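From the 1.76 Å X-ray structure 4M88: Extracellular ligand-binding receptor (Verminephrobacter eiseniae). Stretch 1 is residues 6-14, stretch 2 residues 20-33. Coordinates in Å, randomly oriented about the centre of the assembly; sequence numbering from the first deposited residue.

Stretch 1, residues 6-14: VLGQIGPFT
Stretch 2 (20-33) DAAGLNQGIKAYLA

Residues 6-11 form an extended β-strand that begins earlier in the chain, and residues 20-33 belong to a regular α-helix, running on at both ends, that packs across it almost antiparallel, at 170°, with the axes 9.6 Å apart at closest approach. The register runs Leu7 to Leu32 (CA to CA 9.8 Å), Gln9 to Asn25 (7.6 Å) and Phe13 to Ala21 (5.6 Å), so the gap narrows toward the N-terminal end of this part of the helix. Strand alternation turns Leu7 and Gln9 to the helix, while Val6 and Ile10 lie out of its reach. The helix answers with Ala21, Leu24, Asn25, Ile28 and Leu32, which a repeat of about three and a half residues gathers on one side.

At the wide end, large side chains bridge the gap: Leu7 (m, t) and Leu32 (m, t) meet CD1 to CD2 at 3.8 Å. In the middle, Gln9, with chi1 and chi2 both t and chi3 near 0°, reaches across fully extended. Its OE1 accepts a hydrogen bond from Asn25 ND2 (2.9 Å, 161° at the hydrogen), pairing two buried amides. Asn25 is t at chi1, and its OD1 accepts from Lys29 NZ at 3.0 Å. Around the Gln9 amide, NE2 lies 3.8 Å from Leu24 CB and 3.7 Å from Ala21 O, and OE1 lies 3.5 Å from Ile28 CD1.

At the narrow end the methyl of Ala21 is the small bump that fits a hollow lined by Pro12 and Phe13. Its CB lies 3.5 Å from Pro12 O, 3.9 Å from Pro12 CD and 3.8 Å from Phe13 CD1. Gly11 leaves room for the ring: a CB there would crowd Phe13 CZ. Phe13 (chi1 m, chi2 -68°) starts sideways but brings its ring to the helix, its edge meeting Asn25 CB, which is 3.9 Å from CE1. The contact buries 368 Å² in all.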

ATOM      1  N   VAL A   6      18.710  -4.274  13.997  1.00 13.02           N
ATOM      2  CA  VAL A   6      17.535  -5.131  13.933  1.00 18.02           C
ATOM      3  C   VAL A   6      16.311  -4.388  13.406  1.00 16.97           C
ATOM      4  O   VAL A   6      15.993  -3.294  13.873  1.00 18.14           O
ATOM      5  CB  VAL A   6      17.199  -5.700  15.323  1.00 18.44           C
ATOM      6  CG1 VAL A   6      15.963  -6.584  15.248  1.00 19.67           C
ATOM      7  CG2 VAL A   6      18.390  -6.472  15.874  1.00 25.66           C
ATOM      8  N   LEU A   7      15.647  -4.978  12.421  1.00 12.49           N
ATOM      9  CA  LEU A   7      14.377  -4.442  11.926  1.00 12.28           C
ATOM     10  C   LEU A   7      13.360  -5.555  12.014  1.00 13.26           C
ATOM     11  O   LEU A   7      13.715  -6.734  11.952  1.00 15.87           O
ATOM     12  CB  LEU A   7      14.513  -3.997  10.474  1.00 15.13           C
ATOM     13  CG  LEU A   7      15.635  -2.993  10.196  1.00 19.60           C
ATOM     14  CD1 LEU A   7      15.875  -2.848   8.704  1.00 22.52           C
ATOM     15  CD2 LEU A   7      15.326  -1.629  10.838  1.00 16.77           C
ATOM     16  N   GLY A   8      12.089  -5.203  12.163  1.00 13.50           N
ATOM     17  CA  GLY A   8      11.074  -6.232  12.285  1.00 17.88           C
ATOM     18  C   GLY A   8       9.992  -6.052  11.249  1.00 19.53           C
ATOM     19  O   GLY A   8       9.679  -4.925  10.862  1.00 17.34           O
ATOM     20  N   GLN A   9       9.432  -7.156  10.768  1.00 14.77           N
ATOM     21  CA  GLN A   9       8.205  -7.059   9.994  1.00 13.85           C
ATOM     22  C   GLN A   9       7.155  -7.951  10.620  1.00 14.81           C
ATOM     23  O   GLN A   9       7.302  -9.186  10.647  1.00 14.90           O
ATOM     24  CB  GLN A   9       8.401  -7.448   8.526  1.00 14.44           C
ATOM     25  CG  GLN A   9       7.094  -7.332   7.721  1.00 15.39           C
ATOM     26  CD  GLN A   9       7.150  -8.014   6.360  1.00 17.40           C
ATOM     27  OE1 GLN A   9       8.167  -8.595   5.984  1.00 19.44           O
ATOM     28  NE2 GLN A   9       6.035  -7.966   5.626  1.00 17.57           N
ATOM     29  N   ILE A  10       6.103  -7.330  11.141  1.00 13.59           N
ATOM     30  CA  ILE A  10       4.928  -8.078  11.562  1.00 13.36           C
ATOM     31  C   ILE A  10       3.932  -8.023  10.415  1.00 19.72           C
ATOM     32  O   ILE A  10       3.579  -6.942   9.943  1.00 19.48           O
ATOM     33  CB  ILE A  10       4.287  -7.487  12.818  1.00 13.41           C
ATOM     34  CG1 ILE A  10       5.292  -7.487  13.979  1.00 12.66           C
ATOM     35  CG2 ILE A  10       3.058  -8.282  13.193  1.00 13.98           C
ATOM     36  CD1 ILE A  10       4.753  -6.821  15.250  1.00 17.93           C
ATOM     37  N   GLY A  11       3.480  -9.182   9.952  1.00 14.19           N
ATOM     38  CA  GLY A  11       2.679  -9.198   8.743  1.00 14.83           C
ATOM     39  C   GLY A  11       1.712 -10.358   8.720  1.00 12.58           C
ATOM     40  O   GLY A  11       1.863 -11.322   9.472  1.00 15.47           O
ATOM     41  N   PRO A  12       0.690 -10.268   7.864  1.00 16.51           N
ATOM     42  CA  PRO A  12      -0.293 -11.342   7.759  1.00 13.29           C
ATOM     43  C   PRO A  12       0.224 -12.483   6.881  1.00 15.74           C
ATOM     44  O   PRO A  12      -0.296 -12.711   5.781  1.00 14.49           O
ATOM     45  CB  PRO A  12      -1.492 -10.641   7.107  1.00 14.30           C
ATOM     46  CG  PRO A  12      -0.861  -9.550   6.268  1.00 13.71           C
ATOM     47  CD  PRO A  12       0.360  -9.102   7.023  1.00 15.74           C
ATOM     48  N   PHE A  13       1.242 -13.193   7.361  1.00 15.96           N
ATOM     49  CA  PHE A  13       1.891 -14.230   6.552  1.00 13.91           C
ATOM     50  C   PHE A  13       1.030 -15.474   6.322  1.00 18.68           C
ATOM     51  O   PHE A  13       1.205 -16.184   5.327  1.00 22.23           O
ATOM     52  CB  PHE A  13       3.249 -14.595   7.147  1.00 15.25           C
ATOM     53  CG  PHE A  13       4.223 -13.460   7.115  1.00 17.43           C
ATOM     54  CD1 PHE A  13       4.712 -12.996   5.897  1.00 19.17           C
ATOM     55  CD2 PHE A  13       4.637 -12.840   8.287  1.00 18.31           C
ATOM     56  CE1 PHE A  13       5.605 -11.936   5.844  1.00 21.27           C
ATOM     57  CE2 PHE A  13       5.539 -11.779   8.240  1.00 19.14           C
ATOM     58  CZ  PHE A  13       6.025 -11.334   7.017  1.00 21.08           C
ATOM     59  N   THR A  14       0.099 -15.739   7.226  1.00 16.92           N
ATOM     60  CA  THR A  14      -0.900 -16.767   6.973  1.00 17.16           C
ATOM     61  C   THR A  14      -2.273 -16.112   6.849  1.00 21.17           C
ATOM     62  O   THR A  14      -2.536 -15.085   7.480  1.00 22.02           O
ATOM     63  CB  THR A  14      -0.898 -17.853   8.074  1.00 24.91           C
ATOM     64  OG1 THR A  14      -1.065 -17.237   9.354  1.00 25.53           O
ATOM     65  CG2 THR A  14       0.417 -18.590   8.072  1.00 26.80           C
ATOM     66  N   ASP A  20       0.498 -11.338  -0.498  1.00 17.28           N
ATOM     67  CA  ASP A  20       0.897  -9.935  -0.518  1.00 17.35           C
ATOM     68  C   ASP A  20       1.891  -9.634   0.587  1.00 18.03           C
ATOM     69  O   ASP A  20       2.803  -8.821   0.402  1.00 15.28           O
ATOM     70  CB  ASP A  20      -0.322  -9.028  -0.441  1.00 21.78           C
ATOM     71  CG  ASP A  20      -1.190  -9.112  -1.693  1.00 31.11           C
ATOM     72  OD1 ASP A  20      -0.673  -9.472  -2.775  1.00 31.67           O
ATOM     73  OD2 ASP A  20      -2.391  -8.813  -1.591  1.00 34.22           O
ATOM     74  N   ALA A  21       1.721 -10.297   1.734  1.00 17.72           N
ATOM     75  CA  ALA A  21       2.655 -10.153   2.851  1.00 15.41           C
ATOM     76  C   ALA A  21       4.013 -10.708   2.436  1.00 15.71           C
ATOM     77  O   ALA A  21       5.056 -10.145   2.775  1.00 16.05           O
ATOM     78  CB  ALA A  21       2.136 -10.882   4.097  1.00 11.01           C
ATOM     79  N   ALA A  22       3.993 -11.812   1.693  1.00 14.98           N
ATOM     80  CA  ALA A  22       5.213 -12.406   1.158  1.00 17.57           C
ATOM     81  C   ALA A  22       5.909 -11.439   0.195  1.00 17.14           C
ATOM     82  O   ALA A  22       7.140 -11.377   0.148  1.00 15.26           O
ATOM     83  CB  ALA A  22       4.893 -13.729   0.454  1.00 17.55           C
ATOM     84  N   GLY A  23       5.117 -10.700  -0.577  1.00 18.60           N
ATOM     85  CA  GLY A  23       5.648  -9.708  -1.505  1.00 16.84           C
ATOM     86  C   GLY A  23       6.350  -8.556  -0.800  1.00 14.00           C
ATOM     87  O   GLY A  23       7.473  -8.180  -1.165  1.00 12.96           O
ATOM     88  N   LEU A  24       5.701  -7.989   0.213  1.00 13.71           N
ATOM     89  CA  LEU A  24       6.346  -6.969   1.041  1.00 12.05           C
ATOM     90  C   LEU A  24       7.638  -7.509   1.626  1.00 10.74           C
ATOM     91  O   LEU A  24       8.662  -6.828   1.638  1.00 12.63           O
ATOM     92  CB  LEU A  24       5.434  -6.527   2.197  1.00 13.19           C
ATOM     93  CG  LEU A  24       4.265  -5.586   1.934  1.00 17.32           C
ATOM     94  CD1 LEU A  24       3.509  -5.387   3.244  1.00 20.84           C
ATOM     95  CD2 LEU A  24       4.754  -4.254   1.397  1.00 14.42           C
ATOM     96  N   ASN A  25       7.581  -8.735   2.138  1.00 10.20           N
ATOM     97  CA  ASN A  25       8.742  -9.351   2.770  1.00 10.93           C
ATOM     98  C   ASN A  25       9.895  -9.535   1.771  1.00 13.25           C
ATOM     99  O   ASN A  25      11.060  -9.309   2.102  1.00 12.36           O
ATOM    100  CB  ASN A  25       8.332 -10.689   3.388  1.00 14.43           C
ATOM    101  CG  ASN A  25       9.466 -11.379   4.128  1.00 19.81           C
ATOM    102  OD1 ASN A  25       9.940 -12.434   3.709  1.00 23.87           O
ATOM    103  ND2 ASN A  25       9.897 -10.794   5.241  1.00 17.01           N
ATOM    104  N   GLN A  26       9.568  -9.962   0.559  1.00 11.52           N
ATOM    105  CA  GLN A  26      10.574 -10.129  -0.494  1.00 13.07           C
ATOM    106  C   GLN A  26      11.287  -8.822  -0.810  1.00 10.97           C
ATOM    107  O   GLN A  26      12.515  -8.787  -0.980  1.00 14.55           O
ATOM    108  CB  GLN A  26       9.926 -10.700  -1.755  1.00 10.76           C
ATOM    109  CG  GLN A  26       9.634 -12.193  -1.638  1.00 17.15           C
ATOM    110  CD  GLN A  26       8.550 -12.651  -2.600  1.00 21.29           C
ATOM    111  OE1 GLN A  26       8.042 -11.864  -3.394  1.00 17.45           O
ATOM    112  NE2 GLN A  26       8.187 -13.929  -2.527  1.00 25.99           N
ATOM    113  N   GLY A  27      10.523  -7.747  -0.902  1.00 11.78           N
ATOM    114  CA  GLY A  27      11.097  -6.445  -1.208  1.00 13.54           C
ATOM    115  C   GLY A  27      11.983  -5.950  -0.084  1.00 12.98           C
ATOM    116  O   GLY A  27      13.045  -5.363  -0.314  1.00  9.74           O
ATOM    117  N   ILE A  28      11.549  -6.183   1.149  1.00  9.18           N
ATOM    118  CA  ILE A  28      12.349  -5.769   2.297  1.00  8.93           C
ATOM    119  C   ILE A  28      13.671  -6.531   2.307  1.00 10.51           C
ATOM    120  O   ILE A  28      14.737  -5.929   2.456  1.00 13.39           O
ATOM    121  CB  ILE A  28      11.588  -6.014   3.617  1.00 10.90           C
ATOM    122  CG1 ILE A  28      10.378  -5.080   3.722  1.00 11.30           C
ATOM    123  CG2 ILE A  28      12.499  -5.813   4.821  1.00 12.60           C
ATOM    124  CD1 ILE A  28       9.400  -5.496   4.845  1.00 13.18           C
ATOM    125  N   LYS A  29      13.613  -7.851   2.117  1.00 10.91           N
ATOM    126  CA  LYS A  29      14.827  -8.661   2.122  1.00 14.15           C
ATOM    127  C   LYS A  29      15.754  -8.290   0.985  1.00 14.80           C
ATOM    128  O   LYS A  29      16.980  -8.288   1.148  1.00 14.00           O
ATOM    129  CB  LYS A  29      14.475 -10.142   2.008  1.00 17.70           C
ATOM    130  CG  LYS A  29      13.840 -10.713   3.244  1.00 18.18           C
ATOM    131  CD  LYS A  29      13.430 -12.142   2.971  1.00 24.61           C
ATOM    132  CE  LYS A  29      13.118 -12.874   4.253  1.00 26.04           C
ATOM    133  NZ  LYS A  29      12.404 -14.150   4.000  1.00 28.68           N
ATOM    134  N   ALA A  30      15.168  -7.996  -0.174  1.00 10.96           N
ATOM    135  CA  ALA A  30      15.939  -7.577  -1.336  1.00 16.07           C
ATOM    136  C   ALA A  30      16.738  -6.316  -1.010  1.00 16.31           C
ATOM    137  O   ALA A  30      17.928  -6.246  -1.320  1.00 13.95           O
ATOM    138  CB  ALA A  30      15.037  -7.356  -2.544  1.00 15.93           C
ATOM    139  N   TYR A  31      16.112  -5.334  -0.371  1.00 11.32           N
ATOM    140  CA  TYR A  31      16.870  -4.140   0.010  1.00 12.62           C
ATOM    141  C   TYR A  31      17.962  -4.457   1.034  1.00 12.28           C
ATOM    142  O   TYR A  31      19.120  -4.031   0.872  1.00 15.11           O
ATOM    143  CB  TYR A  31      15.992  -3.010   0.549  1.00 13.68           C
ATOM    144  CG  TYR A  31      16.874  -1.899   1.078  1.00 14.20           C
ATOM    145  CD1 TYR A  31      17.579  -1.080   0.203  1.00 16.64           C
ATOM    146  CD2 TYR A  31      17.061  -1.718   2.447  1.00 14.49           C
ATOM    147  CE1 TYR A  31      18.427  -0.084   0.677  1.00 21.43           C
ATOM    148  CE2 TYR A  31      17.914  -0.728   2.930  1.00 13.34           C
ATOM    149  CZ  TYR A  31      18.588   0.083   2.040  1.00 16.55           C
ATOM    150  OH  TYR A  31      19.420   1.080   2.511  1.00 20.28           O
ATOM    151  N   LEU A  32      17.595  -5.177   2.094  1.00 12.14           N
ATOM    152  CA  LEU A  32      18.555  -5.505   3.153  1.00 10.65           C
ATOM    153  C   LEU A  32      19.784  -6.238   2.632  1.00 16.37           C
ATOM    154  O   LEU A  32      20.903  -5.969   3.068  1.00 14.88           O
ATOM    155  CB  LEU A  32      17.885  -6.306   4.270  1.00 11.73           C
ATOM    156  CG  LEU A  32      16.786  -5.533   5.001  1.00 15.73           C
ATOM    157  CD1 LEU A  32      16.314  -6.329   6.205  1.00 19.10           C
ATOM    158  CD2 LEU A  32      17.248  -4.143   5.412  1.00 20.78           C
ATOM    159  N   ALA A  33      19.591  -7.165   1.696  1.00 12.93           N
ATOM    160  CA  ALA A  33      20.717  -7.860   1.094  1.00 17.09           C
ATOM    161  C   ALA A  33      21.608  -6.904   0.299  1.00 15.94           C
ATOM    162  O   ALA A  33      22.840  -7.009   0.333  1.00 14.33           O
ATOM    163  CB  ALA A  33      20.224  -9.024   0.202  1.00 17.66           C
TER